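Local coordinates for DNA protection during starvation protein (Mycobacterium smegmatis, PDB 2YW6) that probably protects DNA from oxidative damage by oxidising ferrous iron with hydrogen peroxide and storing the ferric mineral inside a hollow shell of twelve identical subunits, at residues B[69-72]-B[73-77]; B[20-23]-B[24-27]; B[133-136]-B[137-141]. All coordinates share one frame; numbering follows the deposited sequence.

Interaction 1: B[69-72]-B[73-77]; sequences AERI and ATLGK
R71 lays one face of its guanidinium over CD2 of L75, which sits 4.1 Å above the plane and toward its rim. Both belong to the last turns of helix 47-75, which a Schellman motif closes. The CG of R71 stands opposite its own N (chi1 -175°), and the chain then bends at chi2. This carries the charged end forward along the helix, where NH1 lies 4.0 Å from CG2 of T74, the side chains meeting at a slant. The same end forms salt bridges to D131 and to E146 of a second subunit, tying the helix end into the subunit interface.

The OG1 of T74 turns back onto the O of E70 at 2.7 Å. The N of T74 reaches that oxygen from the opposite face of its plane at 3.0 Å, giving it two donors. E70 is, by similarity, an iron ligand of the ferroxidase site; this bond uses its main chain.

G76 has positive phi (127°), which suits glycine and turns the chain out of the helix. K77 N then bonds to the O of I72 at 3.2 Å. Beside this bond, CB of K77 lies 3.9 Å from CG2 of I72.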
loop_
_atom_site.group_PDB
_atom_site.type_symbol
_atom_site.label_atom_id
_atom_site.label_comp_id
_atom_site.label_asym_id
_atom_site.label_seq_id
_atom_site.Cartn_x
_atom_site.Cartn_y
_atom_site.Cartn_z
ATOM N N ALA B 69 -6.078 22.201 -19.721
ATOM C CA ALA B 69 -6.624 21.702 -20.975
ATOM C C ALA B 69 -8.063 21.238 -20.817
ATOM O O ALA B 69 -8.926 21.587 -21.617
ATOM C CB ALA B 69 -5.767 20.571 -21.515
ATOM N N GLU B 70 -8.341 20.450 -19.791
ATOM C CA GLU B 70 -9.706 19.995 -19.616
ATOM C C GLU B 70 -10.670 21.155 -19.302
ATOM O O GLU B 70 -11.878 21.043 -19.519
ATOM C CB GLU B 70 -9.757 18.912 -18.542
ATOM C CG GLU B 70 -8.798 17.773 -18.858
ATOM C CD GLU B 70 -9.230 16.437 -18.290
ATOM O OE1 GLU B 70 -9.958 16.417 -17.270
ATOM O OE2 GLU B 70 -8.822 15.402 -18.862
ATOM N N ARG B 71 -10.130 22.269 -18.816
ATOM C CA ARG B 71 -10.953 23.427 -18.492
ATOM C C ARG B 71 -11.293 24.173 -19.790
ATOM O O ARG B 71 -12.381 24.729 -19.934
ATOM C CB ARG B 71 -10.214 24.345 -17.503
ATOM C CG ARG B 71 -11.025 25.540 -16.992
ATOM C CD ARG B 71 -12.340 25.097 -16.346
ATOM N NE ARG B 71 -13.135 26.223 -15.853
ATOM C CZ ARG B 71 -14.388 26.125 -15.415
ATOM N NH1 ARG B 71 -15.007 24.954 -15.392
ATOM N NH2 ARG B 71 -15.030 27.203 -14.994
ATOM N N ILE B 72 -10.366 24.171 -20.741
ATOM C CA ILE B 72 -10.613 24.822 -22.019
ATOM C C ILE B 72 -11.747 24.063 -22.724
ATOM O O ILE B 72 -12.712 24.665 -23.195
ATOM C CB ILE B 72 -9.330 24.839 -22.897
ATOM C CG1 ILE B 72 -8.288 25.778 -22.265
ATOM C CG2 ILE B 72 -9.664 25.270 -24.330
ATOM C CD1 ILE B 72 -6.943 25.800 -22.974
ATOM N N ALA B 73 -11.645 22.740 -22.773
ATOM C CA ALA B 73 -12.681 21.929 -23.400
ATOM C C ALA B 73 -14.020 22.107 -22.682
ATOM O O ALA B 73 -15.061 22.200 -23.336
ATOM C CB ALA B 73 -12.278 20.444 -23.400
ATOM N N THR B 74 -13.997 22.151 -21.346
ATOM C CA THR B 74 -15.230 22.317 -20.566
ATOM C C THR B 74 -15.875 23.650 -20.922
ATOM O O THR B 74 -17.100 23.775 -20.932
ATOM C CB THR B 74 -14.977 22.293 -19.026
ATOM O OG1 THR B 74 -14.396 21.044 -18.652
ATOM C CG2 THR B 74 -16.290 22.475 -18.253
ATOM N N LEU B 75 -15.050 24.644 -21.221
ATOM C CA LEU B 75 -15.577 25.950 -21.578
ATOM C C LEU B 75 -16.172 25.945 -22.988
ATOM O O LEU B 75 -17.049 26.745 -23.300
ATOM C CB LEU B 75 -14.483 27.008 -21.451
ATOM C CG LEU B 75 -14.069 27.269 -20.001
ATOM C CD1 LEU B 75 -12.961 28.299 -19.948
ATOM C CD2 LEU B 75 -15.269 27.749 -19.225
ATOM N N GLY B 76 -15.697 25.041 -23.838
ATOM C CA GLY B 76 -16.231 24.962 -25.184
ATOM C C GLY B 76 -15.233 25.013 -26.328
ATOM O O GLY B 76 -15.591 24.721 -27.468
ATOM N N LYS B 77 -13.988 25.383 -26.058
ATOM C CA LYS B 77 -13.007 25.441 -27.130
ATOM C C LYS B 77 -12.182 24.162 -27.157
ATOM O O LYS B 77 -12.303 23.307 -26.281
ATOM C CB LYS B 77 -12.118 26.689 -26.962
ATOM C CG LYS B 77 -10.952 26.834 -27.956
ATOM C CD LYS B 77 -11.300 26.330 -29.376
ATOM C CE LYS B 77 -12.505 27.000 -29.977
ATOM N NZ LYS B 77 -12.884 26.196 -31.175
#

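Interaction 2: B[20-23]-B[24-27]; sequences LLQK and QLST
The flat amide of Q22 meets L25 and S26 one turn further along helix 12-41, a long helix of the ferritin-like four-helix bundle. Its NE2 lies 3.6 Å from CD1 of L25, while CD and OE1 of the same amide stay a little farther from that methyl. The two side chains pass at an oblique angle. CG of Q22 is set opposite the backbone N (chi1 178°) and the chain bends at chi2, which brings the amide forward along the helix. The NE2 of Q22 also comes within 3.4 Å of OG of S26. The amide has partners outside this turn: OE1 accepts from the N of K80, and NE2 makes a weak bond to D89, whose OD1 also bonds S26 OG.

The second amide, that of Q24, points to another side of the helix. A water gives a hydrogen bond to its OE1 at 2.9 Å and a weaker one to the O of L20. The water thus links the amide to the main chain one turn back. NE2 of Q24 bonds to the hydroxyls of Y28 and T120, so both ends of this buried amide have polar partners.

Regular i to i+4 backbone bonds run along the helix, as from L25 N to L21 O. L21 packs against R71, I72 and L75 of helix 47-75, and L25 touches W40 of a third subunit. The N of T27 bonds to the O of K23 at 3.1 Å, and OG1 of T27 adds a weak bond to the same oxygen at 3.4 Å.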
loop_
_atom_site.group_PDB
_atom_site.type_symbol
_atom_site.label_atom_id
_atom_site.label_comp_id
_atom_site.label_asym_id
_atom_site.label_seq_id
_atom_site.Cartn_x
_atom_site.Cartn_y
_atom_site.Cartn_z
ATOM N N LEU B 20 -7.230 32.811 -22.624
ATOM C CA LEU B 20 -6.262 33.019 -21.557
ATOM C C LEU B 20 -5.669 31.686 -21.142
ATOM O O LEU B 20 -4.457 31.576 -20.943
ATOM C CB LEU B 20 -6.928 33.639 -20.336
ATOM C CG LEU B 20 -7.017 35.149 -20.208
ATOM C CD1 LEU B 20 -7.618 35.489 -18.843
ATOM C CD2 LEU B 20 -5.643 35.753 -20.333
ATOM N N LEU B 21 -6.529 30.673 -21.001
ATOM C CA LEU B 21 -6.068 29.350 -20.588
ATOM C C LEU B 21 -5.159 28.679 -21.617
ATOM O O LEU B 21 -4.187 28.018 -21.247
ATOM C CB LEU B 21 -7.252 28.440 -20.256
ATOM C CG LEU B 21 -8.020 28.829 -18.992
ATOM C CD1 LEU B 21 -9.221 27.906 -18.832
ATOM C CD2 LEU B 21 -7.095 28.748 -17.769
ATOM N N GLN B 22 -5.466 28.850 -22.897
ATOM C CA GLN B 22 -4.639 28.256 -23.939
ATOM C C GLN B 22 -3.205 28.753 -23.800
ATOM O O GLN B 22 -2.253 27.984 -23.955
ATOM C CB GLN B 22 -5.174 28.618 -25.320
ATOM C CG GLN B 22 -4.330 28.071 -26.444
ATOM C CD GLN B 22 -4.299 26.557 -26.443
ATOM O OE1 GLN B 22 -5.346 25.911 -26.511
ATOM N NE2 GLN B 22 -3.100 25.981 -26.368
ATOM N N LYS B 23 -3.055 30.048 -23.536
ATOM C CA LYS B 23 -1.732 30.635 -23.340
ATOM C C LYS B 23 -1.059 29.856 -22.215
ATOM O O LYS B 23 0.080 29.411 -22.340
ATOM C CB LYS B 23 -1.836 32.110 -22.911
ATOM C CG LYS B 23 -1.846 33.130 -24.029
ATOM C CD LYS B 23 -3.127 33.080 -24.811
ATOM C CE LYS B 23 -3.192 34.220 -25.813
ATOM N NZ LYS B 23 -4.552 34.331 -26.421
ATOM N N GLN B 24 -1.782 29.712 -21.109
ATOM C CA GLN B 24 -1.268 29.006 -19.950
ATOM C C GLN B 24 -0.908 27.566 -20.316
ATOM O O GLN B 24 0.139 27.057 -19.906
ATOM C CB GLN B 24 -2.308 29.028 -18.827
ATOM C CG GLN B 24 -1.729 28.733 -17.448
ATOM C CD GLN B 24 -0.921 29.894 -16.869
ATOM O OE1 GLN B 24 -0.551 30.836 -17.581
ATOM N NE2 GLN B 24 -0.638 29.822 -15.573
ATOM N N LEU B 25 -1.771 26.919 -21.092
ATOM C CA LEU B 25 -1.546 25.545 -21.512
ATOM C C LEU B 25 -0.201 25.379 -22.233
ATOM O O LEU B 25 0.561 24.451 -21.938
ATOM C CB LEU B 25 -2.678 25.093 -22.438
ATOM C CG LEU B 25 -3.048 23.608 -22.561
ATOM C CD1 LEU B 25 -3.465 23.325 -23.988
ATOM C CD2 LEU B 25 -1.886 22.707 -22.175
ATOM N N SER B 26 0.089 26.264 -23.180
ATOM C CA SER B 26 1.338 26.177 -23.923
ATOM C C SER B 26 2.548 26.450 -23.034
ATOM O O SER B 26 3.608 25.846 -23.215
ATOM C CB SER B 26 1.320 27.150 -25.105
ATOM O OG SER B 26 0.178 26.920 -25.911
ATOM N N THR B 27 2.393 27.360 -22.075
ATOM C CA THR B 27 3.481 27.687 -21.154
ATOM C C THR B 27 3.823 26.481 -20.289
ATOM O O THR B 27 4.999 26.219 -20.020
ATOM C CB THR B 27 3.111 28.853 -20.223
ATOM O OG1 THR B 27 3.088 30.069 -20.975
ATOM C CG2 THR B 27 4.123 28.976 -19.084
HETATM O O HOH W 1 -1.580 32.718 -19.596
#

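Interaction 3: B[133-136]-B[137-141]; sequences VSQD and LLIAH
Q135 and I139 cross one turn apart near the start of helix 132-155, the last long helix of the ferritin-like bundle. The CD1 of I139 rests 3.7 Å from CG of Q135 and equally close to its OE1. This is a methyl against the aliphatic stem and the amide, not a polar pairing. The Q135 chain is extended: chi1 is 177°, with CG opposite the backbone N, and chi2 is also near 180°. The extended stem carries NE2 to the O of I124 and to E128.

CG1 of I139 is turned to the side of its backbone N (chi1 -63°) and lies 3.9 Å from CG of Q135, then continues straight to CD1. The N of I139 bonds to the O of Q135 at 2.8 Å, so this residue meets Q135 through both main chain and side chain.

L137 and L138 face different helices. L137 packs on E67 and V68 of helix 47-75, while L138 packs on helix 102-127 and on Q24. The N of L137 bonds to the O of V133 at 3.0 Å, and the N of L138 to the O of S134 at 3.2 Å. D136 and I139 pack against D136 of a fourth subunit, and D136 also meets I139 of a second one. The N of A140 bonds to the O of D136 at 3.0 Å, and CB of A140 lies 3.6 Å from the same oxygen. CG of L138 lies 3.6 Å from the O of S134.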
loop_
_atom_site.group_PDB
_atom_site.type_symbol
_atom_site.label_atom_id
_atom_site.label_comp_id
_atom_site.label_asym_id
_atom_site.label_seq_id
_atom_site.Cartn_x
_atom_site.Cartn_y
_atom_site.Cartn_z
ATOM N N VAL B 133 -13.957 30.237 -11.046
ATOM C CA VAL B 133 -13.468 28.858 -11.023
ATOM C C VAL B 133 -12.121 28.726 -11.726
ATOM O O VAL B 133 -11.149 28.237 -11.149
ATOM C CB VAL B 133 -14.484 27.897 -11.677
ATOM C CG1 VAL B 133 -13.932 26.471 -11.680
ATOM C CG2 VAL B 133 -15.797 27.962 -10.922
ATOM N N SER B 134 -12.070 29.164 -12.976
ATOM C CA SER B 134 -10.834 29.117 -13.737
ATOM C C SER B 134 -9.742 29.911 -13.025
ATOM O O SER B 134 -8.571 29.564 -13.120
ATOM C CB SER B 134 -11.065 29.690 -15.130
ATOM O OG SER B 134 -12.071 28.942 -15.780
ATOM N N GLN B 135 -10.123 30.978 -12.321
ATOM C CA GLN B 135 -9.142 31.784 -11.602
ATOM C C GLN B 135 -8.573 31.011 -10.418
ATOM O O GLN B 135 -7.372 31.050 -10.141
ATOM C CB GLN B 135 -9.757 33.071 -11.066
ATOM C CG GLN B 135 -8.732 33.859 -10.247
ATOM C CD GLN B 135 -9.320 35.024 -9.468
ATOM O OE1 GLN B 135 -10.083 34.838 -8.511
ATOM N NE2 GLN B 135 -8.962 36.238 -9.872
ATOM N N ASP B 136 -9.452 30.325 -9.702
ATOM C CA ASP B 136 -9.044 29.549 -8.545
ATOM C C ASP B 136 -8.054 28.488 -9.001
ATOM O O ASP B 136 -7.119 28.139 -8.285
ATOM C CB ASP B 136 -10.268 28.899 -7.905
ATOM C CG ASP B 136 -9.932 28.138 -6.646
ATOM O OD1 ASP B 136 -9.520 28.758 -5.643
ATOM O OD2 ASP B 136 -10.082 26.903 -6.667
ATOM N N LEU B 137 -8.271 27.992 -10.211
ATOM C CA LEU B 137 -7.407 26.986 -10.797
ATOM C C LEU B 137 -6.015 27.590 -10.919
ATOM O O LEU B 137 -5.021 26.979 -10.513
ATOM C CB LEU B 137 -7.925 26.602 -12.188
ATOM C CG LEU B 137 -7.577 25.234 -12.775
ATOM C CD1 LEU B 137 -7.310 25.389 -14.263
ATOM C CD2 LEU B 137 -6.370 24.654 -12.065
ATOM N N LEU B 138 -5.939 28.799 -11.469
ATOM C CA LEU B 138 -4.643 29.441 -11.635
ATOM C C LEU B 138 -4.012 29.858 -10.285
ATOM O O LEU B 138 -2.784 29.790 -10.117
ATOM C CB LEU B 138 -4.756 30.641 -12.588
ATOM C CG LEU B 138 -5.148 30.344 -14.055
ATOM C CD1 LEU B 138 -4.776 31.560 -14.916
ATOM C CD2 LEU B 138 -4.442 29.112 -14.594
ATOM N N ILE B 139 -4.844 30.279 -9.330
ATOM C CA ILE B 139 -4.335 30.671 -8.021
ATOM C C ILE B 139 -3.687 29.475 -7.321
ATOM O O ILE B 139 -2.719 29.636 -6.583
ATOM C CB ILE B 139 -5.457 31.228 -7.108
ATOM C CG1 ILE B 139 -6.040 32.507 -7.727
ATOM C CG2 ILE B 139 -4.909 31.480 -5.700
ATOM C CD1 ILE B 139 -7.150 33.148 -6.926
ATOM N N ALA B 140 -4.218 28.277 -7.554
ATOM C CA ALA B 140 -3.664 27.079 -6.926
ATOM C C ALA B 140 -2.306 26.735 -7.518
ATOM O O ALA B 140 -1.402 26.288 -6.815
ATOM C CB ALA B 140 -4.617 25.897 -7.084
ATOM N N HIS B 141 -2.175 26.949 -8.818
ATOM C CA HIS B 141 -0.938 26.673 -9.538
ATOM C C HIS B 141 0.181 27.637 -9.163
ATOM O O HIS B 141 1.361 27.245 -9.074
ATOM C CB HIS B 141 -1.182 26.788 -11.041
ATOM C CG HIS B 141 -2.109 25.755 -11.586
ATOM N ND1 HIS B 141 -2.426 25.678 -12.924
ATOM C CD2 HIS B 141 -2.747 24.720 -10.994
ATOM C CE1 HIS B 141 -3.211 24.639 -13.134
ATOM N NE2 HIS B 141 -3.420 24.039 -11.974
#

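From the N terminus, interaction 2 comes first, on helix 12-41. Interaction 1 follows at the end of helix 47-75, and interaction 3 near the start of helix 132-155. Each lies within a single helix or at its end, so none closes a long loop, and they neither nest nor cross. They meet in space through the bundle. I72 CD1 packs 3.4 Å from Q22 N, joining interactions 1 and 2. R71 NE probably bonds S134 OG at 2.9 Å, joining 1 and 3. Q24 CG and L138 CD2 touch at 4.0 Å, joining 2 and 3. Three helices are thus tied together, and interactions 1 and 3 both touch the second subunit.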